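Local coordinates for peptidase, M20/M25/M40 family (Staphylococcus aureus, PDB 4EWT), which probably hydrolyses N-acylated amino acids as a manganese-containing amidohydrolase of the M20 metallopeptidase family, at residues H159-H164 against A345-G350; V174-G179 against F306-A311; A74-F79 against S332-Y337; K312-A317 against A377-T382; I60-D65 against V132-A137. All coordinates share one frame; numbering follows the deposited sequence.

Overall arrangement
Four contacts lie in or against one mixed sheet, and contact 4 joins two helices packed on it. Contact 1 is a buried pair of parallel strands that carries a manganese ligand; contact 5 is an antiparallel pair nearer one border. Contact 3 lies closest to the centre of the chain and differs in chemistry, with a buried arginine gripped by acidic groups beside the metals; it shares a metal-bound water with contact 1. Contacts 2 and 4 both use helix 304-316, farther out: contact 2 is partly exposed and rests on a methyl over a tyrosine ring, whereas contact 4 is buried and meets through aliphatic side chains and backbone, without hydrogen bonds between its segments.

Contact 1: H159-H164 against A345-G350; sequences HVLGVH and AFIYTG. With MN (manganese (II) ion), chain F.
G162 O accepts the shortest hydrogen bond between these strands, from I347 N at 2.8 Å, almost straight at 171°. The CA-H of F346 approaches the same oxygen. Four further backbone bonds continue the parallel pairing, from A345 N to V160 O at one end to T349 N to H164 O at the other, with G162 level with F346 and H164 level with Y348. On the face bearing L161, V163, A345 and I347 the contact is aliphatic. I347 holds CG1 between its own backbone N and carbonyl carbon (chi1 65°), and V163 CG2 presses on that CG1 at a tight 3.5 Å; L161 CD1 lies 4.0 Å from A345 CB. Helix 372-386 covers this side, setting V380 and V383 on the strand. On the other face the F346 ring reaches past G162, which has no side chain, and its CZ comes 3.4 Å from H164 CB. The two rings then meet rim to rim, their planes 68° apart. H164 NE2 binds manganese at 2.3 Å; two waters, C103 and H105 also coordinate this ion. Parallel strands delivering a metal ligand toward their C-terminal ends are characteristic of the alpha/beta catalytic domain of M20 peptidases.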
# COMPACT_ATOMS: atom_id res chain seq x y z
N HIS A 159 41.85 -1.72 27.49
CA HIS A 159 41.06 -0.84 26.62
C HIS A 159 41.52 -0.92 25.16
O HIS A 159 42.68 -1.22 24.89
CB HIS A 159 41.18 0.62 27.08
CG HIS A 159 40.56 0.90 28.41
ND1 HIS A 159 39.23 1.24 28.55
CD2 HIS A 159 41.09 0.92 29.65
CE1 HIS A 159 38.96 1.45 29.83
NE2 HIS A 159 40.08 1.27 30.52
N VAL A 160 40.60 -0.65 24.23
CA VAL A 160 40.94 -0.58 22.81
C VAL A 160 40.67 0.82 22.27
O VAL A 160 39.65 1.42 22.57
CB VAL A 160 40.18 -1.62 21.95
CG1 VAL A 160 40.81 -1.72 20.55
CG2 VAL A 160 40.18 -2.98 22.62
N LEU A 161 41.60 1.35 21.48
CA LEU A 161 41.40 2.62 20.81
C LEU A 161 41.58 2.42 19.31
O LEU A 161 42.43 1.65 18.87
CB LEU A 161 42.38 3.68 21.35
CG LEU A 161 42.39 5.08 20.70
CD1 LEU A 161 41.08 5.81 20.90
CD2 LEU A 161 43.54 5.92 21.24
N GLY A 162 40.73 3.07 18.53
CA GLY A 162 40.86 3.02 17.09
C GLY A 162 40.57 4.37 16.49
O GLY A 162 39.87 5.19 17.08
N VAL A 163 41.10 4.59 15.30
CA VAL A 163 40.93 5.85 14.61
C VAL A 163 40.51 5.52 13.19
O VAL A 163 41.00 4.55 12.61
CB VAL A 163 42.23 6.69 14.61
CG1 VAL A 163 42.20 7.76 13.51
CG2 VAL A 163 42.44 7.35 15.95
N HIS A 164 39.58 6.31 12.66
CA HIS A 164 39.25 6.26 11.26
C HIS A 164 39.39 7.66 10.68
O HIS A 164 38.87 8.63 11.24
CB HIS A 164 37.81 5.75 11.07
CG HIS A 164 37.60 5.01 9.79
ND1 HIS A 164 37.61 5.63 8.56
CD2 HIS A 164 37.38 3.70 9.54
CE1 HIS A 164 37.39 4.74 7.61
NE2 HIS A 164 37.24 3.55 8.18
N ALA A 345 37.10 3.17 22.48
CA ALA A 345 36.78 4.44 21.85
C ALA A 345 37.26 4.39 20.40
O ALA A 345 38.42 4.08 20.12
CB ALA A 345 37.43 5.59 22.58
N PHE A 346 36.34 4.66 19.49
CA PHE A 346 36.66 4.75 18.07
C PHE A 346 36.50 6.21 17.74
O PHE A 346 35.41 6.76 17.88
CB PHE A 346 35.69 3.89 17.27
CG PHE A 346 36.09 3.67 15.83
CD1 PHE A 346 37.25 2.96 15.50
CD2 PHE A 346 35.28 4.14 14.80
CE1 PHE A 346 37.59 2.73 14.15
CE2 PHE A 346 35.62 3.91 13.45
CZ PHE A 346 36.77 3.21 13.14
N ILE A 347 37.59 6.85 17.34
CA ILE A 347 37.56 8.30 17.08
C ILE A 347 37.92 8.61 15.63
O ILE A 347 38.42 7.74 14.90
CB ILE A 347 38.46 9.10 18.08
CG1 ILE A 347 39.93 8.74 17.90
CG2 ILE A 347 37.99 8.89 19.52
CD1 ILE A 347 40.89 9.61 18.70
N TYR A 348 37.67 9.84 15.21
CA TYR A 348 37.84 10.21 13.82
C TYR A 348 38.88 11.30 13.61
O TYR A 348 38.98 12.23 14.42
CB TYR A 348 36.51 10.68 13.23
CG TYR A 348 35.34 9.75 13.45
CD1 TYR A 348 35.32 8.48 12.87
CD2 TYR A 348 34.24 10.15 14.20
CE1 TYR A 348 34.23 7.63 13.04
CE2 TYR A 348 33.14 9.32 14.37
CZ TYR A 348 33.15 8.05 13.80
OH TYR A 348 32.07 7.22 13.97
N THR A 349 39.64 11.18 12.53
CA THR A 349 40.55 12.23 12.09
C THR A 349 40.02 12.89 10.81
O THR A 349 39.86 12.22 9.78
CB THR A 349 41.98 11.70 11.81
OG1 THR A 349 42.50 11.02 12.97
CG2 THR A 349 42.92 12.85 11.44
N GLY A 350 39.77 14.19 10.87
CA GLY A 350 39.33 14.93 9.69
C GLY A 350 40.31 14.71 8.55
O GLY A 350 41.53 14.85 8.73
MN MN F . 37.00 1.64 6.98
O HOH W 1 35.02 0.16 6.86
O HOH W 2 37.42 0.64 8.96

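Contact 2: V174-G179 against F306-A311; sequences VYYRPG and FTEYVA
A311 CB sits squarely over one face of the Y176 ring, 3.5 Å from its centroid and only 10° off the normal, a CH-pi contact where a helix packs on the central sheet of this alpha/beta domain. Two other residues of helix 304-316 reach the edge of the same ring. T307 brings CG2 to 4.0 Å from Y176 CD1, and E308 brings OE1 to 3.5 Å from Y176 CE1, its carboxylate turned steeply against the ring. The T307 methyl also rests against the backbone where R177 joins P178, while E308 OE2 lies 3.9 Å from P178 CG. Y176 has CG between its backbone N and carbonyl carbon (chi1 79°), a crowded position; its CB already points at the helix. Further out, T307 OG1 bonds to D303 O, and R177 O takes a bond from N302 ND2, both partners lying just ahead of the helix. Y176 itself is fixed in the sheet by backbone bonds to E324 and C326. R177 starts off away from the helix, and its side chain packs on E327 of a second subunit. Along the helix, T307 and A311 stand one turn apart, joined by the bond from A311 N to T307 O at 3.1 Å.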
# COMPACT_ATOMS: atom_id res chain seq x y z
N VAL A 174 40.36 16.34 15.34
CA VAL A 174 39.89 15.00 15.64
C VAL A 174 38.52 15.05 16.30
O VAL A 174 38.21 16.01 17.01
CB VAL A 174 40.87 14.19 16.54
CG1 VAL A 174 42.13 13.81 15.77
CG2 VAL A 174 41.23 14.97 17.80
N TYR A 175 37.72 14.02 16.06
CA TYR A 175 36.31 14.00 16.47
C TYR A 175 35.96 12.77 17.31
O TYR A 175 36.51 11.68 17.10
CB TYR A 175 35.41 14.08 15.24
CG TYR A 175 35.73 15.24 14.31
CD1 TYR A 175 35.16 16.50 14.49
CD2 TYR A 175 36.61 15.06 13.24
CE1 TYR A 175 35.46 17.56 13.63
CE2 TYR A 175 36.92 16.11 12.38
CZ TYR A 175 36.35 17.35 12.58
OH TYR A 175 36.66 18.39 11.71
N TYR A 176 35.04 12.97 18.25
CA TYR A 176 34.66 11.94 19.22
C TYR A 176 33.18 12.02 19.64
O TYR A 176 32.54 13.07 19.50
CB TYR A 176 35.54 12.04 20.47
CG TYR A 176 35.15 13.13 21.45
CD1 TYR A 176 34.41 12.83 22.60
CD2 TYR A 176 35.52 14.46 21.24
CE1 TYR A 176 34.05 13.84 23.51
CE2 TYR A 176 35.17 15.47 22.14
CZ TYR A 176 34.44 15.16 23.28
OH TYR A 176 34.09 16.15 24.17
N ARG A 177 32.69 10.94 20.22
CA ARG A 177 31.35 10.83 20.75
C ARG A 177 31.19 9.59 21.62
O ARG A 177 31.42 8.51 21.18
CB ARG A 177 30.34 10.79 19.62
CG ARG A 177 28.96 10.58 20.09
CD ARG A 177 28.01 10.56 18.99
NE ARG A 177 26.82 11.25 19.38
CZ ARG A 177 25.84 10.66 20.03
NH1 ARG A 177 25.91 9.39 20.33
NH2 ARG A 177 24.80 11.37 20.35
N PRO A 178 30.81 9.75 22.87
CA PRO A 178 30.60 8.58 23.73
C PRO A 178 29.30 7.88 23.36
O PRO A 178 28.45 8.46 22.68
CB PRO A 178 30.49 9.19 25.14
CG PRO A 178 29.98 10.58 24.92
CD PRO A 178 30.56 11.02 23.59
N GLY A 179 29.15 6.63 23.80
CA GLY A 179 27.95 5.87 23.52
C GLY A 179 27.96 5.37 22.08
O GLY A 179 29.01 5.29 21.44
N PHE A 306 35.90 5.78 29.03
CA PHE A 306 37.14 5.77 28.25
C PHE A 306 37.15 6.87 27.19
O PHE A 306 38.14 7.57 27.05
CB PHE A 306 37.42 4.39 27.65
CG PHE A 306 38.73 4.29 26.93
CD1 PHE A 306 39.93 4.54 27.59
CD2 PHE A 306 38.77 3.92 25.59
CE1 PHE A 306 41.14 4.44 26.93
CE2 PHE A 306 39.98 3.82 24.92
CZ PHE A 306 41.17 4.08 25.59
N THR A 307 36.04 7.02 26.46
CA THR A 307 35.96 8.03 25.39
C THR A 307 36.14 9.44 25.93
O THR A 307 36.82 10.25 25.29
CB THR A 307 34.63 7.96 24.61
OG1 THR A 307 34.46 6.65 24.06
CG2 THR A 307 34.61 8.98 23.47
N GLU A 308 35.55 9.73 27.08
CA GLU A 308 35.71 11.05 27.69
C GLU A 308 37.13 11.25 28.18
O GLU A 308 37.70 12.33 28.03
CB GLU A 308 34.71 11.29 28.82
CG GLU A 308 34.23 12.74 28.90
CD GLU A 308 33.32 13.12 27.72
OE1 GLU A 308 33.62 14.11 27.02
OE2 GLU A 308 32.32 12.41 27.50
N TYR A 309 37.71 10.20 28.77
CA TYR A 309 39.12 10.22 29.11
C TYR A 309 39.97 10.59 27.88
O TYR A 309 40.87 11.41 27.98
CB TYR A 309 39.58 8.88 29.70
CG TYR A 309 41.08 8.72 29.68
CD1 TYR A 309 41.86 9.26 30.71
CD2 TYR A 309 41.72 8.07 28.63
CE1 TYR A 309 43.23 9.13 30.69
CE2 TYR A 309 43.10 7.95 28.60
CZ TYR A 309 43.84 8.48 29.64
OH TYR A 309 45.20 8.37 29.63
N VAL A 310 39.66 9.99 26.73
CA VAL A 310 40.43 10.21 25.50
C VAL A 310 40.36 11.67 25.06
O VAL A 310 41.38 12.28 24.74
CB VAL A 310 40.00 9.25 24.36
CG1 VAL A 310 40.53 9.72 23.01
CG2 VAL A 310 40.47 7.83 24.66
N ALA A 311 39.15 12.23 25.05
CA ALA A 311 38.94 13.62 24.69
C ALA A 311 39.55 14.59 25.70
O ALA A 311 40.02 15.67 25.33
CB ALA A 311 37.46 13.89 24.54

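Contact 3: A74-F79 against S332-Y337; sequences AIRADF and SEDFAY
R76 meets E333 tip to tip, both NH1 and NH2 holding the single oxygen OE2, each at 2.9 Å. The arginine leaves the strand with CG anti to the backbone N (chi1 -179°) and then bends at chi2 (-88°); E333 is likewise bent at chi2, and the guanidinium and carboxylate planes stand 83° apart. E333 OE2 also accepts F335 N at 3.1 Å through its anti lone pair, a capping bond at the turn into helix 335-341. D334 OD1 forms a salt bridge in the guanidinium plane, 2.8 Å from R76 NH2. F335 CB lies over one face of the guanidinium and D78 CG over the opposite one, both offset toward its rim, while R76 CD abuts the edge of the F335 ring. D78 OD2 interacts with R76 NH1 through charge alone. Buried negative groups around R76 would be expected to stabilise its positive charge. A manganese-bound water donates to E333 OE1 at 2.7 Å and lies next to D78 OD2. Q135 bonds both R76 NH2 and D334 OD1, and H108 holds D78 OD1. Strand 72-78 runs between strands 129-135 and 159-166; I75 faces M112 of helix 105-120, while R76 points to the other side, where helix 335-341 begins.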
# COMPACT_ATOMS: atom_id res chain seq x y z
N ALA A 74 45.28 -1.49 23.69
CA ALA A 74 45.33 -1.92 22.30
C ALA A 74 44.98 -0.76 21.40
O ALA A 74 44.06 0.01 21.68
CB ALA A 74 44.41 -3.10 22.06
N ILE A 75 45.74 -0.62 20.32
CA ILE A 75 45.45 0.38 19.29
C ILE A 75 45.29 -0.33 17.95
O ILE A 75 46.07 -1.21 17.61
CB ILE A 75 46.52 1.51 19.27
CG1 ILE A 75 47.92 0.94 19.07
CG2 ILE A 75 46.45 2.31 20.58
CD1 ILE A 75 49.00 2.00 18.97
N ARG A 76 44.25 0.03 17.20
CA ARG A 76 43.81 -0.79 16.08
C ARG A 76 43.87 -0.05 14.74
O ARG A 76 43.45 1.10 14.63
CB ARG A 76 42.40 -1.31 16.37
CG ARG A 76 41.80 -2.20 15.31
CD ARG A 76 41.08 -1.40 14.24
NE ARG A 76 40.07 -2.24 13.61
CZ ARG A 76 39.02 -1.80 12.92
NH1 ARG A 76 38.82 -0.49 12.73
NH2 ARG A 76 38.17 -2.68 12.43
N ALA A 77 44.44 -0.73 13.74
CA ALA A 77 44.41 -0.26 12.34
C ALA A 77 44.05 -1.42 11.42
O ALA A 77 44.64 -2.49 11.51
CB ALA A 77 45.77 0.31 11.93
N ASP A 78 43.08 -1.20 10.54
CA ASP A 78 42.68 -2.21 9.55
C ASP A 78 43.42 -2.00 8.22
O ASP A 78 43.91 -0.90 7.95
CB ASP A 78 41.15 -2.28 9.36
CG ASP A 78 40.48 -0.91 9.36
OD1 ASP A 78 41.17 0.14 9.39
OD2 ASP A 78 39.24 -0.88 9.33
N PHE A 79 43.52 -3.07 7.43
CA PHE A 79 44.32 -2.99 6.20
C PHE A 79 43.76 -3.62 4.92
O PHE A 79 44.45 -3.66 3.89
CB PHE A 79 45.77 -3.46 6.44
CG PHE A 79 45.91 -4.91 6.84
CD1 PHE A 79 46.00 -5.91 5.87
CD2 PHE A 79 46.02 -5.27 8.18
CE1 PHE A 79 46.17 -7.25 6.24
CE2 PHE A 79 46.20 -6.60 8.56
CZ PHE A 79 46.27 -7.60 7.59
N SER A 332 28.52 0.89 9.05
CA SER A 332 28.83 -0.06 10.10
C SER A 332 30.33 -0.30 10.07
O SER A 332 31.00 -0.01 9.07
CB SER A 332 28.03 -1.37 9.94
OG SER A 332 28.81 -2.34 9.27
N GLU A 333 30.87 -0.80 11.17
CA GLU A 333 32.30 -0.87 11.38
C GLU A 333 32.54 -2.07 12.29
O GLU A 333 31.90 -2.18 13.34
CB GLU A 333 32.77 0.45 12.01
CG GLU A 333 34.14 0.45 12.64
CD GLU A 333 35.25 0.15 11.67
OE1 GLU A 333 35.34 0.87 10.65
OE2 GLU A 333 36.01 -0.81 11.92
N ASP A 334 33.46 -2.96 11.91
CA ASP A 334 33.67 -4.15 12.73
C ASP A 334 34.53 -3.94 13.99
O ASP A 334 34.64 -4.83 14.83
CB ASP A 334 34.04 -5.40 11.91
CG ASP A 334 35.54 -5.67 11.83
OD1 ASP A 334 36.35 -4.77 12.13
OD2 ASP A 334 35.89 -6.81 11.45
N PHE A 335 35.07 -2.73 14.13
CA PHE A 335 35.64 -2.29 15.41
C PHE A 335 34.62 -2.50 16.53
O PHE A 335 35.00 -2.66 17.69
CB PHE A 335 36.05 -0.82 15.35
CG PHE A 335 36.77 -0.34 16.58
CD1 PHE A 335 38.16 -0.43 16.67
CD2 PHE A 335 36.06 0.21 17.66
CE1 PHE A 335 38.84 0.01 17.79
CE2 PHE A 335 36.73 0.65 18.79
CZ PHE A 335 38.13 0.55 18.86
N ALA A 336 33.34 -2.49 16.16
CA ALA A 336 32.26 -2.66 17.13
C ALA A 336 32.37 -3.95 17.93
O ALA A 336 31.90 -4.02 19.07
CB ALA A 336 30.92 -2.59 16.44
N TYR A 337 32.97 -4.98 17.33
CA TYR A 337 33.27 -6.23 18.02
C TYR A 337 34.27 -6.06 19.16
O TYR A 337 34.07 -6.64 20.22
CB TYR A 337 33.76 -7.30 17.04
CG TYR A 337 32.66 -7.94 16.21
CD1 TYR A 337 31.65 -8.68 16.82
CD2 TYR A 337 32.66 -7.83 14.82
CE1 TYR A 337 30.64 -9.27 16.06
CE2 TYR A 337 31.68 -8.42 14.06
CZ TYR A 337 30.67 -9.13 14.68
OH TYR A 337 29.70 -9.71 13.90
O HOH W 2 37.42 0.64 8.96

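Contact 4: K312-A317 against A377-T382; sequences KTLKEA and AEAVGT
Helix 304-316, near its C-terminal end, passes helix 372-386 with the local axes 9.9 Å apart and their directions at 114°, L314 coming closest to A379. Both helices cover one face of the central sheet, so this is helix-to-helix packing within the helical layer on that face of an alpha/beta fold. L314 carries most of the contact from its side. Its CG is anti to the carbonyl carbon (chi1 -69°), and its CD2 lodges against the backbone of A379, 3.3 Å from A379 O. The same methyl lies 4.0 Å from A379 CB and 4.1 Å from T382 CB, touching two residues three positions apart. A317 CB touches T382 CG2 at 3.6 Å. T313 makes the looser approach, its CG2 standing 4.4 Å from T382 CG2, while its hydroxyl is bonded back to Y309 O. No hydrogen bond joins the two segments; methyls meet other aliphatic carbons and the backbone, including the carbonyl oxygen of A379. L314 also leans on V383, and the other sides of helix 372-386 pack on helix 2-11 through A377 and E378, and on helix 105-120 through V380. T382 turns its methyl to segment 312-317, while its hydroxyl bonds within its own helix: OG1 donates to E378 O at 2.6 Å, and T382 N reaches that oxygen from the opposite face of its carbonyl plane.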
# COMPACT_ATOMS: atom_id res chain seq x y z
N LYS A 312 39.54 14.21 26.98
CA LYS A 312 40.11 15.04 28.05
C LYS A 312 41.62 15.10 27.88
O LYS A 312 42.22 16.18 27.90
CB LYS A 312 39.73 14.48 29.43
CG LYS A 312 40.43 15.15 30.62
CD LYS A 312 39.98 14.57 31.96
CE LYS A 312 40.58 15.36 33.12
NZ LYS A 312 40.08 14.91 34.45
N THR A 313 42.23 13.93 27.68
CA THR A 313 43.67 13.80 27.50
C THR A 313 44.16 14.61 26.29
O THR A 313 45.16 15.31 26.38
CB THR A 313 44.06 12.31 27.34
OG1 THR A 313 43.61 11.56 28.47
CG2 THR A 313 45.55 12.15 27.20
N LEU A 314 43.43 14.52 25.18
CA LEU A 314 43.85 15.18 23.94
C LEU A 314 43.72 16.71 24.00
O LEU A 314 44.52 17.42 23.40
CB LEU A 314 43.09 14.63 22.74
CG LEU A 314 43.40 13.20 22.30
CD1 LEU A 314 42.37 12.73 21.27
CD2 LEU A 314 44.81 13.07 21.75
N LYS A 315 42.71 17.19 24.73
CA LYS A 315 42.51 18.63 24.88
C LYS A 315 43.55 19.23 25.82
O LYS A 315 43.99 20.36 25.63
CB LYS A 315 41.08 18.93 25.36
CG LYS A 315 40.04 18.93 24.24
CD LYS A 315 38.63 19.27 24.72
CE LYS A 315 37.76 18.03 24.91
NZ LYS A 315 36.43 18.33 25.52
N GLU A 316 43.97 18.44 26.81
CA GLU A 316 44.94 18.88 27.82
C GLU A 316 46.40 18.78 27.39
O GLU A 316 47.29 19.23 28.12
CB GLU A 316 44.73 18.10 29.11
CG GLU A 316 43.58 18.58 29.96
CD GLU A 316 43.42 17.77 31.22
OE1 GLU A 316 44.35 17.02 31.58
OE2 GLU A 316 42.35 17.88 31.87
N ALA A 317 46.65 18.17 26.24
CA ALA A 317 48.02 18.04 25.72
C ALA A 317 48.42 19.24 24.86
O ALA A 317 49.61 19.47 24.65
CB ALA A 317 48.16 16.75 24.93
N ALA A 377 48.63 9.81 14.29
CA ALA A 377 49.75 9.33 15.09
C ALA A 377 49.93 10.15 16.37
O ALA A 377 50.08 9.59 17.45
CB ALA A 377 51.04 9.30 14.27
N GLU A 378 49.89 11.48 16.23
CA GLU A 378 50.03 12.39 17.37
C GLU A 378 48.93 12.16 18.40
O GLU A 378 49.21 12.08 19.60
CB GLU A 378 50.03 13.86 16.92
CG GLU A 378 51.36 14.35 16.33
CD GLU A 378 51.26 15.73 15.70
OE1 GLU A 378 50.15 16.30 15.66
OE2 GLU A 378 52.30 16.26 15.25
N ALA A 379 47.70 12.05 17.93
CA ALA A 379 46.54 11.80 18.78
C ALA A 379 46.64 10.47 19.52
O ALA A 379 46.53 10.43 20.75
CB ALA A 379 45.27 11.84 17.96
N VAL A 380 46.85 9.38 18.78
CA VAL A 380 46.93 8.05 19.38
C VAL A 380 48.15 7.93 20.30
O VAL A 380 48.04 7.45 21.43
CB VAL A 380 46.89 6.93 18.29
CG1 VAL A 380 47.05 5.55 18.90
CG2 VAL A 380 45.57 6.99 17.53
N GLY A 381 49.31 8.41 19.83
CA GLY A 381 50.50 8.41 20.66
C GLY A 381 50.33 9.14 21.99
O GLY A 381 50.76 8.65 23.03
N THR A 382 49.72 10.32 21.93
CA THR A 382 49.44 11.12 23.12
C THR A 382 48.58 10.34 24.12
O THR A 382 48.84 10.33 25.32
CB THR A 382 48.73 12.44 22.75
OG1 THR A 382 49.59 13.22 21.91
CG2 THR A 382 48.35 13.24 23.99

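Contact 5: I60-D65 against V132-A137; sequences IKVTID and VIHQPA
V132 loses the most surface here, lying side by side with V62 so that both point the same way from the sheet, V132 CB 3.8 Å from V62 CG2. With its CG1 anti to the backbone N (chi1 -180°), V132 has CG2 beside that N, and this methyl meets I64 CD1 at 3.9 Å. The two valines form a hydrogen-bonded antiparallel pair: V132 N donates to V62 O at 2.9 Å and V62 N returns a bond to V132 O at 3.0 Å. I60 and H134, next in burial, make the second such pair. H134 N reaches I60 O at 3.1 Å, but the return bond from I60 N to H134 O is weak at 3.5 Å, so the pairing slackens toward this end. Their CB atoms lie 4.2 Å apart on the same face as the valines, and the edge of the H134 ring is turned to V62 CG1. Helix 105-120 covers this face through M112, L113 and A116. K61 and I133, a non-hydrogen-bonded pair, face the other way, where M148 of helix 144-150 meets I133. Apart from the imidazole, what the strands share across this face is aliphatic; cohesion therefore comes from backbone bonds and hydrophobic burial, with no salt bridge between the segments.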
# COMPACT_ATOMS: atom_id res chain seq x y z
N ILE A 60 47.63 -9.91 12.68
CA ILE A 60 48.95 -9.51 13.18
C ILE A 60 48.82 -8.70 14.47
O ILE A 60 48.16 -7.66 14.50
CB ILE A 60 49.76 -8.72 12.13
CG1 ILE A 60 49.85 -9.50 10.82
CG2 ILE A 60 51.17 -8.40 12.65
CD1 ILE A 60 50.20 -8.66 9.61
N LYS A 61 49.47 -9.19 15.51
CA LYS A 61 49.43 -8.61 16.85
C LYS A 61 50.87 -8.26 17.25
O LYS A 61 51.66 -9.15 17.58
CB LYS A 61 48.83 -9.64 17.80
CG LYS A 61 48.54 -9.20 19.23
CD LYS A 61 48.88 -10.35 20.16
CE LYS A 61 47.76 -10.68 21.13
NZ LYS A 61 47.77 -9.85 22.37
N VAL A 62 51.21 -6.97 17.21
CA VAL A 62 52.56 -6.56 17.61
C VAL A 62 52.55 -5.97 19.02
O VAL A 62 51.84 -5.00 19.31
CB VAL A 62 53.32 -5.70 16.54
CG1 VAL A 62 52.62 -5.76 15.20
CG2 VAL A 62 53.51 -4.26 16.98
N THR A 63 53.32 -6.60 19.91
CA THR A 63 53.38 -6.22 21.31
C THR A 63 54.61 -5.34 21.59
O THR A 63 55.74 -5.69 21.24
CB THR A 63 53.37 -7.46 22.24
OG1 THR A 63 52.16 -8.21 22.02
CG2 THR A 63 53.42 -7.06 23.71
N ILE A 64 54.35 -4.20 22.21
CA ILE A 64 55.40 -3.29 22.65
C ILE A 64 55.37 -3.29 24.18
O ILE A 64 54.59 -2.56 24.80
CB ILE A 64 55.18 -1.85 22.13
CG1 ILE A 64 54.83 -1.84 20.64
CG2 ILE A 64 56.41 -0.98 22.42
CD1 ILE A 64 54.31 -0.50 20.13
N ASP A 65 56.21 -4.14 24.78
CA ASP A 65 56.28 -4.25 26.23
C ASP A 65 57.35 -3.30 26.75
O ASP A 65 58.51 -3.37 26.32
CB ASP A 65 56.58 -5.70 26.65
CG ASP A 65 56.39 -5.94 28.16
OD1 ASP A 65 56.30 -4.97 28.94
OD2 ASP A 65 56.34 -7.12 28.56
N VAL A 132 49.46 -3.35 19.40
CA VAL A 132 49.06 -2.83 18.12
C VAL A 132 48.36 -3.95 17.35
O VAL A 132 48.91 -5.04 17.21
CB VAL A 132 50.26 -2.30 17.33
CG1 VAL A 132 49.81 -1.76 15.99
CG2 VAL A 132 50.98 -1.24 18.14
N ILE A 133 47.14 -3.67 16.89
CA ILE A 133 46.34 -4.62 16.14
C ILE A 133 46.27 -4.19 14.68
O ILE A 133 45.66 -3.18 14.35
CB ILE A 133 44.90 -4.74 16.73
CG1 ILE A 133 44.94 -5.25 18.17
CG2 ILE A 133 44.01 -5.64 15.87
CD1 ILE A 133 43.61 -5.13 18.92
N HIS A 134 46.91 -4.96 13.80
CA HIS A 134 46.78 -4.77 12.37
C HIS A 134 45.75 -5.78 11.85
O HIS A 134 46.03 -6.98 11.80
CB HIS A 134 48.13 -4.93 11.66
CG HIS A 134 49.06 -3.77 11.87
ND1 HIS A 134 50.17 -3.85 12.69
CD2 HIS A 134 49.06 -2.52 11.36
CE1 HIS A 134 50.81 -2.69 12.67
NE2 HIS A 134 50.15 -1.86 11.87
N GLN A 135 44.57 -5.29 11.50
CA GLN A 135 43.40 -6.13 11.23
C GLN A 135 43.06 -6.24 9.74
O GLN A 135 42.92 -5.22 9.06
CB GLN A 135 42.18 -5.61 12.00
CG GLN A 135 40.97 -6.55 12.00
CD GLN A 135 39.68 -5.81 12.23
OE1 GLN A 135 39.45 -5.24 13.31
NE2 GLN A 135 38.82 -5.80 11.22
N PRO A 136 42.92 -7.47 9.23
CA PRO A 136 42.40 -7.69 7.89
C PRO A 136 40.87 -7.76 7.90
O PRO A 136 40.25 -7.71 8.97
CB PRO A 136 42.96 -9.07 7.53
CG PRO A 136 42.98 -9.79 8.82
CD PRO A 136 43.36 -8.74 9.85
N ALA A 137 40.28 -7.87 6.71
CA ALA A 137 38.90 -8.35 6.55
C ALA A 137 37.82 -7.52 7.27
O ALA A 137 36.77 -8.05 7.61
CB ALA A 137 38.81 -9.83 6.97